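Local coordinates for periplasmic binding protein (Pseudomonas aeruginosa, PDB 2R79) that binds heme in the periplasm and probably hands it on to a membrane transporter for uptake into the cell, at residues Gly153-Asp165 / Arg174-Ser186. Numbering follows the deposited sequence.
Sequences GQLLVAGRNTGGD and RNLATHEGYKPIS. With HEM (protoporphyrin IX containing Fe), chain D; SO4 (sulfate ion), chain B.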
# COMPACT_ATOMS: atom_id res chain seq x y z
N GLY A 153 -13.00 7.01 -25.87
CA GLY A 153 -13.42 7.40 -27.20
C GLY A 153 -13.57 6.20 -28.12
O GLY A 153 -13.44 5.06 -27.69
N GLN A 154 -13.87 6.47 -29.39
CA GLN A 154 -14.01 5.42 -30.40
C GLN A 154 -14.92 4.29 -29.92
O GLN A 154 -14.62 3.11 -30.10
CB GLN A 154 -12.63 4.86 -30.74
CG GLN A 154 -11.69 5.86 -31.39
CD GLN A 154 -10.24 5.43 -31.33
OE1 GLN A 154 -9.91 4.26 -31.54
NE2 GLN A 154 -9.35 6.38 -31.04
N LEU A 155 -16.04 4.67 -29.31
CA LEU A 155 -16.98 3.71 -28.77
C LEU A 155 -17.55 2.68 -29.73
O LEU A 155 -18.02 3.02 -30.82
CB LEU A 155 -18.16 4.43 -28.12
CG LEU A 155 -17.90 5.22 -26.84
CD1 LEU A 155 -19.24 5.63 -26.24
CD2 LEU A 155 -17.13 4.35 -25.86
N LEU A 156 -17.50 1.42 -29.32
CA LEU A 156 -18.07 0.33 -30.10
C LEU A 156 -19.16 -0.28 -29.21
O LEU A 156 -18.90 -0.61 -28.05
CB LEU A 156 -17.01 -0.72 -30.44
CG LEU A 156 -15.97 -0.43 -31.53
CD1 LEU A 156 -15.07 -1.64 -31.70
CD2 LEU A 156 -16.67 -0.10 -32.86
N VAL A 157 -20.37 -0.39 -29.73
CA VAL A 157 -21.47 -0.96 -28.96
C VAL A 157 -21.59 -2.44 -29.26
O VAL A 157 -21.59 -2.84 -30.43
CB VAL A 157 -22.81 -0.27 -29.30
CG1 VAL A 157 -23.93 -0.92 -28.50
CG2 VAL A 157 -22.72 1.21 -28.99
N ALA A 158 -21.71 -3.25 -28.22
CA ALA A 158 -21.84 -4.69 -28.38
C ALA A 158 -23.25 -5.08 -28.81
O ALA A 158 -24.21 -4.98 -28.04
CB ALA A 158 -21.49 -5.42 -27.07
N GLY A 159 -23.36 -5.53 -30.05
CA GLY A 159 -24.65 -5.94 -30.55
C GLY A 159 -24.80 -7.43 -30.39
O GLY A 159 -24.06 -8.06 -29.63
N ARG A 160 -25.75 -8.00 -31.12
CA ARG A 160 -26.02 -9.42 -31.08
C ARG A 160 -24.84 -10.25 -31.57
O ARG A 160 -24.10 -9.83 -32.46
CB ARG A 160 -27.26 -9.73 -31.92
CG ARG A 160 -28.53 -8.98 -31.51
CD ARG A 160 -29.74 -9.89 -31.67
NE ARG A 160 -29.58 -10.75 -32.84
CZ ARG A 160 -30.21 -11.91 -33.02
NH1 ARG A 160 -31.06 -12.37 -32.10
NH2 ARG A 160 -29.97 -12.63 -34.11
N ASN A 161 -24.68 -11.43 -30.99
CA ASN A 161 -23.60 -12.35 -31.36
C ASN A 161 -22.18 -11.87 -31.05
O ASN A 161 -21.26 -12.05 -31.85
CB ASN A 161 -23.74 -12.72 -32.83
CG ASN A 161 -24.96 -13.59 -33.10
OD1 ASN A 161 -25.12 -14.64 -32.48
ND2 ASN A 161 -25.82 -13.15 -34.01
N THR A 162 -22.02 -11.26 -29.88
CA THR A 162 -20.71 -10.78 -29.44
C THR A 162 -20.53 -11.27 -28.02
O THR A 162 -21.51 -11.63 -27.36
CB THR A 162 -20.62 -9.23 -29.42
OG1 THR A 162 -21.63 -8.70 -28.55
CG2 THR A 162 -20.79 -8.66 -30.81
N GLY A 163 -19.29 -11.29 -27.54
CA GLY A 163 -19.04 -11.71 -26.18
C GLY A 163 -19.74 -10.77 -25.21
O GLY A 163 -20.22 -11.18 -24.16
N GLY A 164 -19.80 -9.49 -25.58
CA GLY A 164 -20.47 -8.51 -24.73
C GLY A 164 -21.94 -8.83 -24.56
O GLY A 164 -22.48 -8.73 -23.46
N ASP A 165 -22.60 -9.21 -25.65
CA ASP A 165 -24.02 -9.55 -25.62
C ASP A 165 -24.24 -10.81 -24.78
O ASP A 165 -25.19 -10.88 -24.00
CB ASP A 165 -24.54 -9.80 -27.04
CG ASP A 165 -26.00 -10.23 -27.07
OD1 ASP A 165 -26.86 -9.42 -26.70
OD2 ASP A 165 -26.28 -11.39 -27.45
N ARG A 174 -31.06 -7.16 -20.50
CA ARG A 174 -31.57 -7.16 -21.87
C ARG A 174 -30.69 -6.21 -22.68
O ARG A 174 -30.62 -5.02 -22.37
CB ARG A 174 -33.01 -6.63 -21.93
CG ARG A 174 -34.05 -7.52 -21.26
CD ARG A 174 -34.73 -8.45 -22.25
NE ARG A 174 -35.89 -9.10 -21.64
CZ ARG A 174 -35.84 -10.20 -20.89
NH1 ARG A 174 -34.68 -10.79 -20.64
NH2 ARG A 174 -36.96 -10.69 -20.38
N ASN A 175 -30.01 -6.73 -23.69
CA ASN A 175 -29.15 -5.89 -24.51
C ASN A 175 -30.07 -5.00 -25.35
O ASN A 175 -30.87 -5.49 -26.13
CB ASN A 175 -28.26 -6.74 -25.41
CG ASN A 175 -27.21 -5.93 -26.15
OD1 ASN A 175 -26.41 -6.48 -26.91
ND2 ASN A 175 -27.20 -4.61 -25.92
N LEU A 176 -29.94 -3.69 -25.16
CA LEU A 176 -30.76 -2.71 -25.87
C LEU A 176 -30.37 -2.53 -27.33
O LEU A 176 -31.15 -2.00 -28.12
CB LEU A 176 -30.69 -1.37 -25.15
CG LEU A 176 -31.79 -1.00 -24.15
CD1 LEU A 176 -32.56 -2.23 -23.70
CD2 LEU A 176 -31.16 -0.28 -22.99
N ALA A 177 -29.16 -2.95 -27.69
CA ALA A 177 -28.67 -2.83 -29.06
C ALA A 177 -29.25 -3.95 -29.91
O ALA A 177 -29.23 -5.09 -29.50
CB ALA A 177 -27.15 -2.89 -29.07
N THR A 178 -29.76 -3.61 -31.09
CA THR A 178 -30.34 -4.62 -31.96
C THR A 178 -29.48 -4.96 -33.16
O THR A 178 -29.80 -5.87 -33.91
CB THR A 178 -31.76 -4.22 -32.44
OG1 THR A 178 -31.68 -3.03 -33.25
CG2 THR A 178 -32.67 -3.96 -31.24
N HIS A 179 -28.39 -4.23 -33.36
CA HIS A 179 -27.51 -4.52 -34.48
C HIS A 179 -26.68 -5.78 -34.22
O HIS A 179 -26.73 -6.36 -33.13
CB HIS A 179 -26.55 -3.36 -34.74
CG HIS A 179 -25.63 -3.07 -33.60
ND1 HIS A 179 -25.97 -2.22 -32.56
CD2 HIS A 179 -24.39 -3.53 -33.31
CE1 HIS A 179 -24.97 -2.17 -31.70
NE2 HIS A 179 -24.00 -2.95 -32.13
N GLU A 180 -25.92 -6.18 -35.23
CA GLU A 180 -25.06 -7.36 -35.18
C GLU A 180 -23.61 -6.93 -35.01
O GLU A 180 -23.16 -5.99 -35.65
CB GLU A 180 -25.20 -8.13 -36.50
CG GLU A 180 -25.29 -9.63 -36.36
CD GLU A 180 -26.52 -10.06 -35.59
OE1 GLU A 180 -27.64 -9.59 -35.92
OE2 GLU A 180 -26.38 -10.86 -34.65
N GLY A 181 -22.88 -7.64 -34.14
CA GLY A 181 -21.47 -7.35 -33.91
C GLY A 181 -21.18 -6.08 -33.13
O GLY A 181 -22.06 -5.52 -32.47
N TYR A 182 -19.93 -5.63 -33.18
CA TYR A 182 -19.52 -4.41 -32.50
C TYR A 182 -19.55 -3.30 -33.52
O TYR A 182 -18.85 -3.36 -34.53
CB TYR A 182 -18.10 -4.53 -31.93
CG TYR A 182 -17.98 -5.44 -30.73
CD1 TYR A 182 -17.56 -6.76 -30.86
CD2 TYR A 182 -18.30 -4.97 -29.46
CE1 TYR A 182 -17.45 -7.60 -29.74
CE2 TYR A 182 -18.20 -5.80 -28.33
CZ TYR A 182 -17.78 -7.11 -28.48
OH TYR A 182 -17.71 -7.91 -27.37
N LYS A 183 -20.35 -2.27 -33.27
CA LYS A 183 -20.44 -1.17 -34.21
C LYS A 183 -20.53 0.18 -33.52
O LYS A 183 -21.02 0.29 -32.40
CB LYS A 183 -21.64 -1.36 -35.13
CG LYS A 183 -21.55 -2.62 -35.98
CD LYS A 183 -22.14 -2.38 -37.36
CE LYS A 183 -21.77 -3.50 -38.33
NZ LYS A 183 -22.16 -3.15 -39.73
N PRO A 184 -20.03 1.23 -34.19
CA PRO A 184 -20.08 2.57 -33.60
C PRO A 184 -21.50 3.11 -33.76
O PRO A 184 -22.16 2.85 -34.76
CB PRO A 184 -19.07 3.35 -34.44
CG PRO A 184 -19.19 2.72 -35.78
CD PRO A 184 -19.25 1.24 -35.44
N ILE A 185 -21.97 3.83 -32.75
CA ILE A 185 -23.30 4.41 -32.81
C ILE A 185 -23.23 5.81 -32.22
O ILE A 185 -22.48 6.05 -31.28
CB ILE A 185 -24.31 3.57 -32.00
CG1 ILE A 185 -24.34 2.14 -32.54
CG2 ILE A 185 -25.70 4.18 -32.11
CD1 ILE A 185 -25.30 1.25 -31.80
N SER A 186 -24.00 6.73 -32.79
CA SER A 186 -24.02 8.10 -32.31
C SER A 186 -24.51 8.14 -30.86
O SER A 186 -25.41 7.39 -30.49
CB SER A 186 -24.95 8.94 -33.19
OG SER A 186 -26.24 8.36 -33.25
CHA HEM D . -7.23 -2.33 -32.29
CHB HEM D . -5.25 -3.22 -27.87
CHC HEM D . -9.41 -5.27 -26.44
CHD HEM D . -11.36 -4.49 -30.84
C1A HEM D . -6.30 -2.39 -31.21
C2A HEM D . -4.96 -1.82 -31.19
C3A HEM D . -4.41 -2.10 -29.97
C4A HEM D . -5.41 -2.81 -29.21
CMA HEM D . -2.99 -1.78 -29.49
CAA HEM D . -4.25 -1.02 -32.28
CBA HEM D . -4.55 0.48 -32.25
CGA HEM D . -5.97 0.80 -32.66
O1A HEM D . -6.31 0.61 -33.85
O2A HEM D . -6.75 1.25 -31.80
C1B HEM D . -6.18 -3.94 -27.11
C2B HEM D . -6.00 -4.35 -25.72
C3B HEM D . -7.18 -4.92 -25.31
C4B HEM D . -8.07 -4.87 -26.46
CMB HEM D . -4.70 -4.23 -24.90
CAB HEM D . -7.47 -5.48 -24.07
CBB HEM D . -7.15 -4.93 -22.87
C1C HEM D . -10.30 -5.24 -27.53
C2C HEM D . -11.69 -5.64 -27.45
C3C HEM D . -12.26 -5.38 -28.65
C4C HEM D . -11.19 -4.90 -29.51
CMC HEM D . -12.39 -6.26 -26.26
CAC HEM D . -13.63 -5.36 -28.91
CBC HEM D . -14.29 -6.35 -29.57
C1D HEM D . -10.39 -3.87 -31.62
C2D HEM D . -10.65 -3.39 -32.95
C3D HEM D . -9.50 -2.82 -33.39
C4D HEM D . -8.53 -2.88 -32.29
CMD HEM D . -11.95 -3.51 -33.74
CAD HEM D . -9.33 -2.35 -34.83
CBD HEM D . -8.33 -3.13 -35.68
CGD HEM D . -8.74 -4.58 -35.95
O1D HEM D . -7.99 -5.28 -36.67
O2D HEM D . -9.80 -5.02 -35.46
NA HEM D . -6.56 -3.03 -29.98
NB HEM D . -7.44 -4.31 -27.58
NC HEM D . -9.98 -4.80 -28.80
ND HEM D . -9.09 -3.58 -31.21
FE HEM D . -8.20 -4.09 -29.47
S SO4 B . -26.05 -4.19 -38.71
O1 SO4 B . -26.94 -3.20 -38.04
O2 SO4 B . -25.79 -4.30 -40.17
O3 SO4 B . -25.00 -4.73 -37.76
O4 SO4 B . -25.09 -3.05 -38.86
O HOH W 1 -20.25 4.07 -30.80
O HOH W 2 -16.17 -9.96 -27.69
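Strand 155-158 pairs antiparallel with strand 182-183, Val-157 and Lys-183 forming a hydrogen-bonded pair (Val-157 N to Lys-183 O, 2.8 Å) and Ala-158 and Tyr-182 the adjoining non-hydrogen-bonded one. Beyond the strands the backbones stay zipped together: Gly-159 N donates to Gly-181 O, Arg-160 N to His-179 O and Gly-181 N to Arg-160 O. His-179 turns its ring back onto the partner strand, its CG lodged between the backbone N and the carbonyl carbon (chi1 62°), and NE2 donates to Val-157 O at 3.0 Å. That oxygen also accepts from Lys-183 N, the two donors arriving from opposite faces of the carbonyl plane. Gly-159 CA lies over one face of the imidazole, 3.8 Å from the ring centroid, in a CH-pi contact. Beside it, Val-157 sets CG1 against Ala-177 CB and CE1 of His-179, while CG2 meets Ile-185 CD1; Leu-190 of helix 187-193 adds to this apolar cluster. The Tyr-182 ring is sandwiched between Thr-162 CG2, 4.0 Å from its centroid, and the heme vinyl carbon CBC, which comes within 3.4 Å of Tyr-182 CE1 on the opposite face. Ala-158 CB packs obliquely against CE2 of Tyr-182, and Tyr-182 OH accepts from Gly-164 N at the start of helix 163-170. Thr-162 caps that helix: OG1 accepts from Asp-165 N and donates to Gly-159 O at 2.7 Å. At the outer end, a long salt bridge links Arg-160 NE to Glu-180 OE2, with guanidinium and carboxylate planes 88° apart. Imidazole and backbone bonds thus hold the two paired strands in register, and the Tyr-182 ring, itself tied across the segments by Gly-164 N at its OH and Thr-162 on one face, turns its other face to the heme.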